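Local coordinates for enoyl-acyl carrier protein reductase (PDB 6KIA) that probably reduces enoyl-acyl carrier protein intermediates of fatty acid synthesis with NADH, as a triclosan-resistant enoyl reductase from a soil metagenome, at residues A[29-34]-A[292-297]; A[255-260]-A[300-305]; A[239-244]-A[288-293]. All coordinates share one frame; numbering follows the deposited sequence.

Interactions 1 and 3 join loops at the ends of strands of the Rossmann-type sheet and line the NADH site; interaction 2 joins the loop after hairpin strand 251-255 to the long loop that follows strand 283-287. Interaction 1 is partly exposed and holds the diphosphate; its direct bonds are chiefly a salt bridge, with a weak bond to an asparagine and two bridging waters. Interaction 3 is buried beside the nicotinamide and relies on one backbone bond and a tyrosine-carboxylate bond. It shares Arg292 and Thr293 with interaction 1. Interaction 2, also buried, packs uncharged side chains behind the nicotinamide end and meets interaction 3 through Gln255, whose NE2 bonds OE2 of Glu290.

Interaction 1. Residues A[29-34]-A[292-297]; sequences FGRGYA and RTNSSD. With NAI (1,4-dihydronicotinamide adenine dinucleotide), chain D.
Segments 29-34 and 292-297 are irregular loops that come closest at Arg31 and Thr293, with CA atoms 5.3 Å apart, where a type II beta turn from Phe29 to Gly32 faces the second loop. Arg31 carries the contact. Its CG lies anti to the carbonyl carbon and its chain bends at chi3 (67°), which brings the guanidinium tip to tip with the carboxylate of Asp297. The salt bridge is end-on: NH1 donates to the syn lone pair of Asp297 OD1 (2.9 Å, nearly straight at 166°), whereas NH2 meets Asp297 OD2 from above the carboxylate plane. Asn294 OD1 adds a weak bond to NH2 at the guanidinium edge. Arg292 completes a three-residue salt-bridge network by laying its own guanidinium face over Asp297 OD1, a purely ionic contact, so the shared carboxylate probably offsets the repulsion between the two arginines, whose NH1 atoms are 3.7 Å apart.

Following strand 21-25 and leading into helix 34-43, segment 29-34 occupies the place of the diphosphate-binding loop of a Rossmann fold, and Tyr33 N donates to NAI O1N (2.8 Å). Across the cofactor, the hydroxyls of Thr293 and Ser295 both donate to NAI O2N, the former at 2.6 Å. Thr293 OG1 sits in the crowded position between backbone N and carbonyl carbon, where it also accepts from Ser295 N in an ST turn; its CG2 presses against Arg31 O (3.2 Å). One water donates to Gly30 O and NAI O1A while accepting from Asn294 N, and a second bridges the carbonyls of Arg31 and Arg292.

Interaction 2. Residues A[255-260]-A[300-305]; sequences QTYTSY and VGVELS
A short 3-10 turn, residues 302-305, packs against the loop that leaves the two-stranded antiparallel hairpin 244-248/251-255 on its way to helix 263-278. The backbones come nearest at Tyr257 and Val302, whose CA atoms are 5.3 Å apart.

Apolar contact centres on the Tyr257 ring. CG of Tyr257 stands anti to the backbone N (chi1 165°), sending the ring across the start of the turn at about a right angle to the Val302 side chain. Tyr257 CD1 lies 3.5 Å from Val302 CA and 3.8 Å from Val302 CB, while CG2 of the valine leans on Tyr257 CB. Phe299 and Met376 also touch this tyrosine.

Direct polar contact is made by the hydroxyl of Ser305, which donates to Gln255 OE1 in the amide carbonyl plane, on a lone pair, at 2.7 Å. Gln255 reaches it with CG in the crowded position between backbone N and carbonyl carbon and a second bend at chi2 (79°). Its NE2 turns instead to Thr244 O and Glu290 OE2, so both ends of this buried amide are used.

Water completes the contact beyond the ring: lying in the ring plane at its edge, it accepts from Tyr257 OH at 2.6 Å and donates to Val300 O at 2.7 Å.

Interaction 3. Residues A[239-244]-A[288-293]; sequences YGYHGT and CPEIRT. With NAI (1,4-dihydronicotinamide adenine dinucleotide), chain D.
The nicotinamide end of the NADH pocket is bordered here by the ends of two neighbouring parallel strands of the Rossmann-type sheet, 234-240 and 283-287, and by the loops that follow them. Strand pairing is carried onward by Cys288 N, which donates to Gly240 O at 3.0 Å and 168°, from above the carbonyl plane. Beside it, Cys288 SG makes an oblique sulfur-aromatic contact with the Tyr239 ring, nearest at Tyr239 CD1 (3.9 Å).

Tyr241 and Glu290 form the main side-chain pair. CG of Tyr241 is anti to the backbone N, and the ring runs past Cys288 O, which lies at its edge near CD1. Glu290 bends at chi2 (85°) so that Tyr241 OH donates to its OE2 over only 2.5 Å, reaching the oxygen from above the carboxylate plane; ring and carboxylate planes stand 69° apart. Gly243 N sits over the centre of one ring face, 3.5 Å above it. Thr244 wedges in alongside, its OG1 against Pro289 CA (3.2 Å) and its CG2 against the proline ring.

The cofactor fits between these loops: Ile291 N donates almost straight to the carboxamide oxygen NAI O7N (3.1 Å), Pro289 O approaches C4N, the hydride-bearing carbon of NADH, and Tyr241 CB packs on C5N. OE2 of Glu290 takes two donors, Tyr241 OH and the Gln255 amide, which is consistent with an ionised carboxylate; Tyr257 N donates to the tyrosine oxygen, which would help fix the rotation of the Tyr241 ring beside the nicotinamide.

Interaction 1. Residues A[29-34]-A[292-297]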
# COMPACT_ATOMS: atom_id res chain seq x y z
N PHE A 29 -0.92 4.60 -10.41
CA PHE A 29 -2.21 4.19 -10.99
C PHE A 29 -3.31 5.05 -10.44
O PHE A 29 -3.17 5.59 -9.36
CB PHE A 29 -2.53 2.72 -10.67
CG PHE A 29 -1.56 1.76 -11.28
CD1 PHE A 29 -1.64 1.43 -12.61
CD2 PHE A 29 -0.57 1.17 -10.51
CE1 PHE A 29 -0.74 0.54 -13.18
CE2 PHE A 29 0.33 0.27 -11.06
CZ PHE A 29 0.24 -0.03 -12.40
N GLY A 30 -4.42 5.15 -11.17
CA GLY A 30 -5.59 5.81 -10.62
C GLY A 30 -5.99 5.12 -9.33
O GLY A 30 -5.90 3.89 -9.23
N ARG A 31 -6.40 5.94 -8.35
CA ARG A 31 -6.81 5.54 -6.99
C ARG A 31 -5.62 5.16 -6.10
O ARG A 31 -5.79 4.93 -4.90
CB ARG A 31 -7.82 4.38 -7.05
CG ARG A 31 -8.99 4.67 -7.98
CD ARG A 31 -9.73 3.41 -8.36
NE ARG A 31 -10.42 2.77 -7.25
CZ ARG A 31 -10.38 1.47 -7.00
NH1 ARG A 31 -11.07 0.99 -5.98
NH2 ARG A 31 -9.66 0.64 -7.75
N GLY A 32 -4.43 5.11 -6.67
CA GLY A 32 -3.26 4.72 -5.88
C GLY A 32 -2.91 5.72 -4.78
O GLY A 32 -3.04 6.93 -4.98
N TYR A 33 -2.45 5.22 -3.63
CA TYR A 33 -2.05 6.10 -2.53
C TYR A 33 -1.09 7.19 -2.97
O TYR A 33 -1.20 8.33 -2.51
CB TYR A 33 -1.36 5.34 -1.37
CG TYR A 33 -2.22 5.19 -0.14
CD1 TYR A 33 -2.55 6.31 0.60
CD2 TYR A 33 -2.57 3.94 0.36
CE1 TYR A 33 -3.32 6.23 1.72
CE2 TYR A 33 -3.34 3.84 1.52
CZ TYR A 33 -3.72 5.00 2.19
OH TYR A 33 -4.47 4.98 3.34
N ALA A 34 -0.14 6.82 -3.83
CA ALA A 34 0.94 7.73 -4.21
C ALA A 34 0.43 9.03 -4.84
O ALA A 34 1.14 10.04 -4.82
CB ALA A 34 1.90 7.03 -5.20
N ARG A 292 -9.82 1.71 -0.72
CA ARG A 292 -9.98 0.89 -1.90
C ARG A 292 -9.14 1.42 -3.07
O ARG A 292 -9.33 2.55 -3.54
CB ARG A 292 -11.46 0.78 -2.28
CG ARG A 292 -12.23 0.00 -1.23
CD ARG A 292 -13.65 -0.31 -1.66
NE ARG A 292 -13.74 -1.50 -2.50
CZ ARG A 292 -13.98 -1.48 -3.81
NH1 ARG A 292 -14.17 -0.32 -4.43
NH2 ARG A 292 -14.05 -2.61 -4.50
N THR A 293 -8.17 0.60 -3.46
CA THR A 293 -7.29 0.84 -4.59
C THR A 293 -7.23 -0.40 -5.46
O THR A 293 -7.87 -1.41 -5.15
CB THR A 293 -5.85 1.14 -4.15
OG1 THR A 293 -5.32 -0.06 -3.58
CG2 THR A 293 -5.77 2.28 -3.15
N ASN A 294 -6.44 -0.36 -6.53
CA ASN A 294 -6.20 -1.57 -7.33
C ASN A 294 -5.66 -2.73 -6.49
O ASN A 294 -6.01 -3.89 -6.73
CB ASN A 294 -5.22 -1.28 -8.47
CG ASN A 294 -5.82 -0.41 -9.56
OD1 ASN A 294 -6.96 0.04 -9.46
ND2 ASN A 294 -5.03 -0.16 -10.60
N SER A 295 -4.83 -2.44 -5.48
CA SER A 295 -4.21 -3.53 -4.73
C SER A 295 -5.10 -4.06 -3.59
O SER A 295 -4.90 -5.17 -3.11
CB SER A 295 -2.86 -3.09 -4.15
OG SER A 295 -3.04 -2.38 -2.91
N SER A 296 -6.09 -3.30 -3.17
CA SER A 296 -6.91 -3.77 -2.05
C SER A 296 -8.34 -4.11 -2.42
O SER A 296 -9.09 -4.56 -1.56
CB SER A 296 -6.88 -2.73 -0.92
OG SER A 296 -7.47 -1.52 -1.33
N ASP A 297 -8.71 -3.92 -3.68
CA ASP A 297 -10.10 -4.18 -4.12
C ASP A 297 -10.59 -5.59 -3.85
O ASP A 297 -11.78 -5.80 -3.63
CB ASP A 297 -10.27 -3.90 -5.61
CG ASP A 297 -10.64 -2.46 -5.91
OD1 ASP A 297 -10.95 -1.70 -4.97
OD2 ASP A 297 -10.64 -2.09 -7.10
PA NAI D . -1.62 0.39 -6.40
O1A NAI D . -1.98 1.70 -7.04
O2A NAI D . -2.02 -0.87 -7.15
O5B NAI D . -0.06 0.42 -6.11
C5B NAI D . 0.69 -0.78 -6.14
C4B NAI D . 2.16 -0.29 -6.30
O4B NAI D . 3.03 -1.57 -6.19
C3B NAI D . 2.39 0.24 -7.45
O3B NAI D . 3.29 1.41 -7.36
C2B NAI D . 3.10 -0.97 -8.33
O2B NAI D . 3.81 -0.38 -9.48
C1B NAI D . 3.86 -1.55 -7.48
N9A NAI D . 4.01 -2.99 -7.78
C8A NAI D . 3.17 -4.05 -7.78
N7A NAI D . 3.87 -5.12 -8.15
C5A NAI D . 5.14 -4.73 -8.37
C6A NAI D . 6.22 -5.51 -8.78
N6A NAI D . 6.37 -6.91 -9.09
N1A NAI D . 7.41 -4.91 -8.95
C2A NAI D . 7.54 -3.56 -8.73
N3A NAI D . 6.46 -2.79 -8.32
C4A NAI D . 5.25 -3.41 -8.15
O3 NAI D . -2.31 0.24 -4.91
PN NAI D . -1.94 0.98 -3.52
O1N NAI D . -2.00 2.46 -3.69
O2N NAI D . -2.96 0.42 -2.55
O5D NAI D . -0.46 0.52 -3.13
C5D NAI D . 0.57 1.46 -2.89
C4D NAI D . 1.15 1.16 -1.49
O4D NAI D . 0.25 1.48 -0.58
C3D NAI D . 1.40 -0.33 -1.31
O3D NAI D . 2.66 -0.59 -0.78
C2D NAI D . 0.32 -0.70 -0.27
O2D NAI D . 0.70 -1.96 0.40
C1D NAI D . 0.27 0.35 0.52
N1N NAI D . -0.95 0.43 1.31
C2N NAI D . -2.19 0.19 0.76
C3N NAI D . -3.33 0.22 1.58
C7N NAI D . -4.73 -0.01 1.00
O7N NAI D . -5.67 -0.29 1.73
N7N NAI D . -4.91 0.11 -0.41
C4N NAI D . -3.25 0.52 2.93
C5N NAI D . -1.99 0.82 3.46
C6N NAI D . -0.85 0.77 2.65
O HOH W 1 -4.81 1.88 -7.35
O HOH W 2 -8.18 5.23 -3.45

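Interaction 2. Residues A[255-260]-A[300-305]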
# COMPACT_ATOMS: atom_id res chain seq x y z
N GLN A 255 -7.38 -1.16 14.97
CA GLN A 255 -8.03 -2.35 14.46
C GLN A 255 -7.37 -2.67 13.13
O GLN A 255 -6.43 -1.98 12.72
CB GLN A 255 -9.54 -2.14 14.33
CG GLN A 255 -9.95 -0.88 13.57
CD GLN A 255 -9.84 -1.06 12.06
OE1 GLN A 255 -10.62 -1.79 11.44
NE2 GLN A 255 -8.84 -0.41 11.46
N THR A 256 -7.86 -3.70 12.46
CA THR A 256 -7.25 -4.16 11.20
C THR A 256 -8.25 -4.92 10.36
O THR A 256 -9.22 -5.46 10.88
CB THR A 256 -6.03 -5.07 11.46
OG1 THR A 256 -5.38 -5.39 10.23
CG2 THR A 256 -6.48 -6.39 12.15
N TYR A 257 -7.98 -5.01 9.05
CA TYR A 257 -8.58 -6.02 8.20
C TYR A 257 -7.88 -7.35 8.49
O TYR A 257 -6.65 -7.39 8.61
CB TYR A 257 -8.41 -5.65 6.72
CG TYR A 257 -8.68 -6.81 5.78
CD1 TYR A 257 -9.98 -7.10 5.37
CD2 TYR A 257 -7.64 -7.62 5.31
CE1 TYR A 257 -10.25 -8.17 4.52
CE2 TYR A 257 -7.89 -8.68 4.47
CZ TYR A 257 -9.20 -8.96 4.07
OH TYR A 257 -9.42 -10.03 3.22
N THR A 258 -8.65 -8.43 8.58
CA THR A 258 -8.12 -9.79 8.74
C THR A 258 -8.70 -10.65 7.59
O THR A 258 -9.89 -10.54 7.28
CB THR A 258 -8.50 -10.38 10.13
OG1 THR A 258 -7.97 -9.56 11.18
CG2 THR A 258 -7.97 -11.81 10.31
N SER A 259 -7.88 -11.48 6.93
CA SER A 259 -6.49 -11.71 7.30
C SER A 259 -5.56 -11.08 6.25
O SER A 259 -5.63 -11.38 5.05
CB SER A 259 -6.25 -13.23 7.44
OG SER A 259 -4.88 -13.55 7.52
N TYR A 260 -4.68 -10.19 6.71
CA TYR A 260 -3.83 -9.44 5.79
C TYR A 260 -2.57 -10.22 5.45
O TYR A 260 -1.61 -10.24 6.21
CB TYR A 260 -3.49 -8.09 6.40
CG TYR A 260 -2.73 -7.18 5.50
CD1 TYR A 260 -3.35 -6.52 4.45
CD2 TYR A 260 -1.37 -6.97 5.72
CE1 TYR A 260 -2.63 -5.67 3.61
CE2 TYR A 260 -0.65 -6.12 4.89
CZ TYR A 260 -1.28 -5.48 3.85
OH TYR A 260 -0.54 -4.64 3.04
N VAL A 300 -12.40 -8.07 0.15
CA VAL A 300 -13.77 -7.71 0.54
C VAL A 300 -13.88 -7.55 2.05
O VAL A 300 -13.56 -8.48 2.82
CB VAL A 300 -14.79 -8.76 0.03
CG1 VAL A 300 -16.20 -8.47 0.56
CG2 VAL A 300 -14.80 -8.79 -1.49
N GLY A 301 -14.28 -6.36 2.50
CA GLY A 301 -14.40 -6.09 3.91
C GLY A 301 -13.35 -5.14 4.41
O GLY A 301 -13.52 -4.55 5.45
N VAL A 302 -12.25 -4.98 3.65
CA VAL A 302 -11.22 -4.05 4.07
C VAL A 302 -11.82 -2.64 4.25
O VAL A 302 -11.45 -1.88 5.18
CB VAL A 302 -10.03 -4.03 3.05
CG1 VAL A 302 -10.42 -3.41 1.70
CG2 VAL A 302 -8.78 -3.34 3.66
N GLU A 303 -12.78 -2.32 3.40
CA GLU A 303 -13.37 -0.99 3.37
C GLU A 303 -14.27 -0.72 4.59
O GLU A 303 -14.62 0.43 4.88
CB GLU A 303 -14.17 -0.80 2.07
CG GLU A 303 -15.57 -1.42 2.12
CD GLU A 303 -15.63 -2.93 1.98
OE1 GLU A 303 -14.60 -3.58 1.70
OE2 GLU A 303 -16.73 -3.48 2.25
N LEU A 304 -14.66 -1.78 5.32
CA LEU A 304 -15.47 -1.59 6.51
C LEU A 304 -14.74 -0.71 7.50
O LEU A 304 -15.39 0.04 8.26
CB LEU A 304 -15.82 -2.94 7.16
CG LEU A 304 -16.68 -3.85 6.29
CD1 LEU A 304 -16.94 -5.12 7.07
CD2 LEU A 304 -18.02 -3.18 5.92
N SER A 305 -13.41 -0.77 7.46
CA SER A 305 -12.62 0.02 8.40
C SER A 305 -12.67 1.52 8.11
O SER A 305 -12.41 2.32 9.00
CB SER A 305 -11.16 -0.44 8.40
OG SER A 305 -11.06 -1.80 8.82
O HOH W 3 -11.87 -10.55 2.42

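Interaction 3. Residues A[239-244]-A[288-293]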
# COMPACT_ATOMS: atom_id res chain seq x y z
N TYR A 239 4.86 3.25 1.94
CA TYR A 239 3.48 3.09 2.39
C TYR A 239 3.37 1.75 3.11
O TYR A 239 3.58 0.71 2.50
CB TYR A 239 2.49 3.16 1.23
CG TYR A 239 2.32 4.54 0.63
CD1 TYR A 239 1.36 5.42 1.14
CD2 TYR A 239 3.12 4.96 -0.44
CE1 TYR A 239 1.21 6.68 0.60
CE2 TYR A 239 2.97 6.23 -0.97
CZ TYR A 239 2.01 7.07 -0.46
OH TYR A 239 1.86 8.33 -0.98
N GLY A 240 3.07 1.79 4.40
CA GLY A 240 2.93 0.56 5.14
C GLY A 240 1.47 0.30 5.40
O GLY A 240 0.65 1.21 5.31
N TYR A 241 1.14 -0.95 5.71
CA TYR A 241 -0.16 -1.23 6.34
C TYR A 241 0.11 -2.09 7.57
O TYR A 241 0.82 -3.09 7.48
CB TYR A 241 -1.15 -1.95 5.42
CG TYR A 241 -2.45 -2.21 6.15
CD1 TYR A 241 -3.28 -1.15 6.50
CD2 TYR A 241 -2.82 -3.50 6.53
CE1 TYR A 241 -4.45 -1.36 7.21
CE2 TYR A 241 -3.99 -3.73 7.22
CZ TYR A 241 -4.81 -2.66 7.55
OH TYR A 241 -6.00 -2.86 8.25
N HIS A 242 -0.42 -1.66 8.72
CA HIS A 242 -0.22 -2.41 9.97
C HIS A 242 -1.39 -2.13 10.88
O HIS A 242 -1.22 -1.83 12.07
CB HIS A 242 1.11 -2.02 10.63
CG HIS A 242 1.61 -3.03 11.63
ND1 HIS A 242 2.93 -3.11 12.00
CD2 HIS A 242 0.95 -3.98 12.33
CE1 HIS A 242 3.07 -4.09 12.88
NE2 HIS A 242 1.88 -4.63 13.10
N GLY A 243 -2.58 -2.12 10.29
CA GLY A 243 -3.78 -1.74 11.02
C GLY A 243 -3.87 -0.24 11.23
O GLY A 243 -2.89 0.49 11.07
N THR A 244 -5.05 0.22 11.64
CA THR A 244 -5.32 1.65 11.72
C THR A 244 -6.24 1.99 12.91
O THR A 244 -7.16 1.23 13.22
CB THR A 244 -5.99 2.11 10.41
OG1 THR A 244 -5.13 1.81 9.30
CG2 THR A 244 -6.33 3.61 10.44
N CYS A 288 -0.58 3.46 6.79
CA CYS A 288 -1.75 4.24 6.35
C CYS A 288 -3.06 3.48 6.45
O CYS A 288 -3.05 2.25 6.54
CB CYS A 288 -1.53 4.70 4.90
SG CYS A 288 -0.19 5.94 4.71
N PRO A 289 -4.20 4.19 6.41
CA PRO A 289 -5.49 3.49 6.55
C PRO A 289 -5.89 2.56 5.41
O PRO A 289 -5.40 2.66 4.29
CB PRO A 289 -6.50 4.63 6.60
CG PRO A 289 -5.75 5.79 7.09
CD PRO A 289 -4.39 5.65 6.44
N GLU A 290 -6.83 1.67 5.72
CA GLU A 290 -7.51 0.86 4.73
C GLU A 290 -8.27 1.75 3.76
O GLU A 290 -9.08 2.60 4.18
CB GLU A 290 -8.52 -0.08 5.42
CG GLU A 290 -7.95 -0.96 6.54
CD GLU A 290 -7.90 -0.27 7.92
OE1 GLU A 290 -8.21 0.93 8.05
OE2 GLU A 290 -7.56 -0.96 8.89
N ILE A 291 -8.02 1.56 2.46
CA ILE A 291 -8.80 2.24 1.43
C ILE A 291 -9.04 1.28 0.28
O ILE A 291 -8.57 0.15 0.29
CB ILE A 291 -8.11 3.53 0.93
CG1 ILE A 291 -6.71 3.24 0.39
CG2 ILE A 291 -8.02 4.60 2.03
CD1 ILE A 291 -6.17 4.44 -0.34
N ARG A 292 -9.82 1.71 -0.72
CA ARG A 292 -9.98 0.89 -1.90
C ARG A 292 -9.14 1.42 -3.07
O ARG A 292 -9.33 2.55 -3.54
CB ARG A 292 -11.46 0.78 -2.28
CG ARG A 292 -12.23 0.00 -1.23
CD ARG A 292 -13.65 -0.31 -1.66
NE ARG A 292 -13.74 -1.50 -2.50
CZ ARG A 292 -13.98 -1.48 -3.81
NH1 ARG A 292 -14.17 -0.32 -4.43
NH2 ARG A 292 -14.05 -2.61 -4.50
N THR A 293 -8.17 0.60 -3.46
CA THR A 293 -7.29 0.84 -4.59
C THR A 293 -7.23 -0.40 -5.46
O THR A 293 -7.87 -1.41 -5.15
CB THR A 293 -5.85 1.14 -4.15
OG1 THR A 293 -5.32 -0.06 -3.58
CG2 THR A 293 -5.77 2.28 -3.15
PA NAI D . -1.62 0.39 -6.40
O1A NAI D . -1.98 1.70 -7.04
O2A NAI D . -2.02 -0.87 -7.15
O5B NAI D . -0.06 0.42 -6.11
C5B NAI D . 0.69 -0.78 -6.14
C4B NAI D . 2.16 -0.29 -6.30
O4B NAI D . 3.03 -1.57 -6.19
C3B NAI D . 2.39 0.24 -7.45
O3B NAI D . 3.29 1.41 -7.36
C2B NAI D . 3.10 -0.97 -8.33
O2B NAI D . 3.81 -0.38 -9.48
C1B NAI D . 3.86 -1.55 -7.48
N9A NAI D . 4.01 -2.99 -7.78
C8A NAI D . 3.17 -4.05 -7.78
N7A NAI D . 3.87 -5.12 -8.15
C5A NAI D . 5.14 -4.73 -8.37
C6A NAI D . 6.22 -5.51 -8.78
N6A NAI D . 6.37 -6.91 -9.09
N1A NAI D . 7.41 -4.91 -8.95
C2A NAI D . 7.54 -3.56 -8.73
N3A NAI D . 6.46 -2.79 -8.32
C4A NAI D . 5.25 -3.41 -8.15
O3 NAI D . -2.31 0.24 -4.91
PN NAI D . -1.94 0.98 -3.52
O1N NAI D . -2.00 2.46 -3.69
O2N NAI D . -2.96 0.42 -2.55
O5D NAI D . -0.46 0.52 -3.13
C5D NAI D . 0.57 1.46 -2.89
C4D NAI D . 1.15 1.16 -1.49
O4D NAI D . 0.25 1.48 -0.58
C3D NAI D . 1.40 -0.33 -1.31
O3D NAI D . 2.66 -0.59 -0.78
C2D NAI D . 0.32 -0.70 -0.27
O2D NAI D . 0.70 -1.96 0.40
C1D NAI D . 0.27 0.35 0.52
N1N NAI D . -0.95 0.43 1.31
C2N NAI D . -2.19 0.19 0.76
C3N NAI D . -3.33 0.22 1.58
C7N NAI D . -4.73 -0.01 1.00
O7N NAI D . -5.67 -0.29 1.73
N7N NAI D . -4.91 0.11 -0.41
C4N NAI D . -3.25 0.52 2.93
C5N NAI D . -1.99 0.82 3.46
C6N NAI D . -0.85 0.77 2.65
O HOH W 4 -1.65 1.00 8.65